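Local coordinates for protein (hdlp (histone deacetylase-like protein)) (Aquifex aeolicus, PDB 1C3P), which is a zinc-binding bacterial homologue of the histone deacetylases that probably removes acetyl groups from its substrates, at residues Glu43-Lys48 against Ser314-Pro319. Sequence-based numbering, arbitrary orientation.
Sequences EKELIK and SGREVP
The backbones of E45 and S314 stay well apart, 8.9 Å between their CA atoms, E45 closing a short 3-10 turn just before strand 46-48 and S314 ending helix 299-314, which leaves side chains alone to bridge the gap. Glutamate suits this span: beyond CG the chain of E45 runs extended and delivers a carboxylate to the other segment. There OE2 receives a weak hydrogen bond from OG of S314, at 3.3 Å. R316 arrives from the opposite direction in a long salt bridge, its NH2 lying 3.3 Å from OE1 of E45 and 3.4 Å from OE2, the latter a weak, bent hydrogen bond (129° at the hydrogen). The carboxylate and guanidinium planes are only 21° apart, yet only NH2 meets the carboxylate; NE instead donates to OG of S314 over 3.2 Å, nearly in the guanidinium plane. Arginine suits the place because its long chain, bent at chi3 (68°), carries several N-H groups, one for each partner. S314 acts as a small polar link, accepting from the arginine and donating to the glutamate, and its bond to NE helps fix how the guanidinium is turned. E45 OE1, whose modelled place is less certain, also bonds to the backbone N of D42, just before the turn. Glycine fits at G315, which leaves the helix with positive phi. This surface polar network, away from the zinc site, joins by weak and long bonds the turn leading into an edge strand of the parallel sheet to the C-terminal end of helix 299-314 in the alpha/beta fold of the arginase-deacetylase clan.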
loop_
_atom_site.group_PDB
_atom_site.type_symbol
_atom_site.label_atom_id
_atom_site.label_comp_id
_atom_site.label_asym_id
_atom_site.label_seq_id
_atom_site.Cartn_x
_atom_site.Cartn_y
_atom_site.Cartn_z
ATOM N N GLU A 43 17.949 -15.849 4.248
ATOM C CA GLU A 43 18.391 -14.812 5.183
ATOM C C GLU A 43 19.090 -13.610 4.584
ATOM O O GLU A 43 18.852 -12.473 4.999
ATOM C CB GLU A 43 19.336 -15.387 6.242
ATOM C CG GLU A 43 18.687 -16.277 7.278
ATOM C CD GLU A 43 19.658 -16.628 8.392
ATOM O OE1 GLU A 43 20.172 -15.691 9.040
ATOM O OE2 GLU A 43 19.915 -17.828 8.620
ATOM N N LYS A 44 19.964 -13.846 3.622
ATOM C CA LYS A 44 20.704 -12.743 3.039
ATOM C C LYS A 44 19.898 -11.815 2.131
ATOM O O LYS A 44 20.414 -10.810 1.653
ATOM C CB LYS A 44 21.948 -13.302 2.351
ATOM C CG LYS A 44 22.844 -13.985 3.400
ATOM C CD LYS A 44 24.120 -14.602 2.860
ATOM C CE LYS A 44 24.922 -15.220 4.004
ATOM N NZ LYS A 44 26.178 -15.864 3.540
ATOM N N GLU A 45 18.627 -12.149 1.920
ATOM C CA GLU A 45 17.733 -11.330 1.094
ATOM C C GLU A 45 16.908 -10.425 2.014
ATOM O O GLU A 45 16.279 -9.462 1.564
ATOM C CB GLU A 45 16.766 -12.219 0.289
ATOM C CG GLU A 45 17.406 -13.021 -0.842
ATOM C CD GLU A 45 16.436 -14.002 -1.485
ATOM O OE1 GLU A 45 15.919 -14.885 -0.769
ATOM O OE2 GLU A 45 16.193 -13.895 -2.702
ATOM N N LEU A 46 16.921 -10.739 3.305
ATOM C CA LEU A 46 16.139 -9.973 4.272
ATOM C C LEU A 46 16.914 -8.889 5.009
ATOM O O LEU A 46 18.000 -9.129 5.538
ATOM C CB LEU A 46 15.510 -10.927 5.291
ATOM C CG LEU A 46 14.648 -10.322 6.403
ATOM C CD1 LEU A 46 13.386 -9.727 5.790
ATOM C CD2 LEU A 46 14.277 -11.399 7.420
ATOM N N ILE A 47 16.364 -7.678 5.023
ATOM C CA ILE A 47 16.987 -6.581 5.759
ATOM C C ILE A 47 16.056 -6.313 6.933
ATOM O O ILE A 47 14.851 -6.117 6.734
ATOM C CB ILE A 47 17.119 -5.298 4.886
ATOM C CG1 ILE A 47 18.157 -5.526 3.780
ATOM C CG2 ILE A 47 17.536 -4.100 5.745
ATOM C CD1 ILE A 47 19.571 -5.722 4.289
ATOM N N LYS A 48 16.597 -6.309 8.151
ATOM C CA LYS A 48 15.770 -6.072 9.332
ATOM C C LYS A 48 15.323 -4.612 9.377
ATOM O O LYS A 48 16.138 -3.706 9.274
ATOM C CB LYS A 48 16.543 -6.393 10.622
ATOM C CG LYS A 48 15.735 -6.171 11.894
ATOM C CD LYS A 48 16.550 -6.492 13.144
ATOM C CE LYS A 48 15.727 -6.296 14.408
ATOM N NZ LYS A 48 14.520 -7.170 14.443
ATOM N N SER A 314 12.353 -11.556 -7.034
ATOM C CA SER A 314 13.411 -12.492 -6.645
ATOM C C SER A 314 13.873 -13.378 -7.800
ATOM O O SER A 314 14.938 -13.992 -7.740
ATOM C CB SER A 314 12.914 -13.369 -5.479
ATOM O OG SER A 314 13.910 -14.259 -5.015
ATOM N N GLY A 315 13.071 -13.450 -8.846
ATOM C CA GLY A 315 13.447 -14.253 -9.989
ATOM C C GLY A 315 13.273 -15.740 -9.786
ATOM O O GLY A 315 14.022 -16.542 -10.340
ATOM N N ARG A 316 12.299 -16.133 -8.980
ATOM C CA ARG A 316 12.089 -17.556 -8.793
ATOM C C ARG A 316 10.724 -17.986 -9.302
ATOM O O ARG A 316 9.780 -17.200 -9.324
ATOM C CB ARG A 316 12.252 -17.934 -7.331
ATOM C CG ARG A 316 11.192 -17.445 -6.398
ATOM C CD ARG A 316 11.579 -17.903 -5.004
ATOM N NE ARG A 316 12.773 -17.218 -4.528
ATOM C CZ ARG A 316 13.450 -17.565 -3.438
ATOM N NH1 ARG A 316 13.043 -18.600 -2.724
ATOM N NH2 ARG A 316 14.486 -16.843 -3.023
ATOM N N GLU A 317 10.621 -19.235 -9.733
ATOM C CA GLU A 317 9.351 -19.726 -10.238
ATOM C C GLU A 317 8.342 -19.790 -9.120
ATOM O O GLU A 317 8.696 -20.015 -7.958
ATOM C CB GLU A 317 9.515 -21.100 -10.896
ATOM C CG GLU A 317 9.587 -21.039 -12.421
ATOM C CD GLU A 317 10.686 -20.124 -12.938
ATOM O OE1 GLU A 317 10.776 -19.947 -14.172
ATOM O OE2 GLU A 317 11.462 -19.583 -12.120
ATOM N N VAL A 318 7.084 -19.564 -9.477
ATOM C CA VAL A 318 6.000 -19.590 -8.512
ATOM C C VAL A 318 5.485 -21.009 -8.399
ATOM O O VAL A 318 5.034 -21.576 -9.385
ATOM C CB VAL A 318 4.833 -18.688 -8.967
ATOM C CG1 VAL A 318 3.746 -18.688 -7.915
ATOM C CG2 VAL A 318 5.333 -17.279 -9.234
ATOM N N PRO A 319 5.564 -21.614 -7.203
ATOM C CA PRO A 319 5.062 -22.986 -7.074
ATOM C C PRO A 319 3.565 -22.965 -7.362
ATOM O O PRO A 319 2.891 -21.978 -7.066
ATOM C CB PRO A 319 5.375 -23.321 -5.618
ATOM C CG PRO A 319 5.265 -21.972 -4.953
ATOM C CD PRO A 319 6.099 -21.156 -5.914
#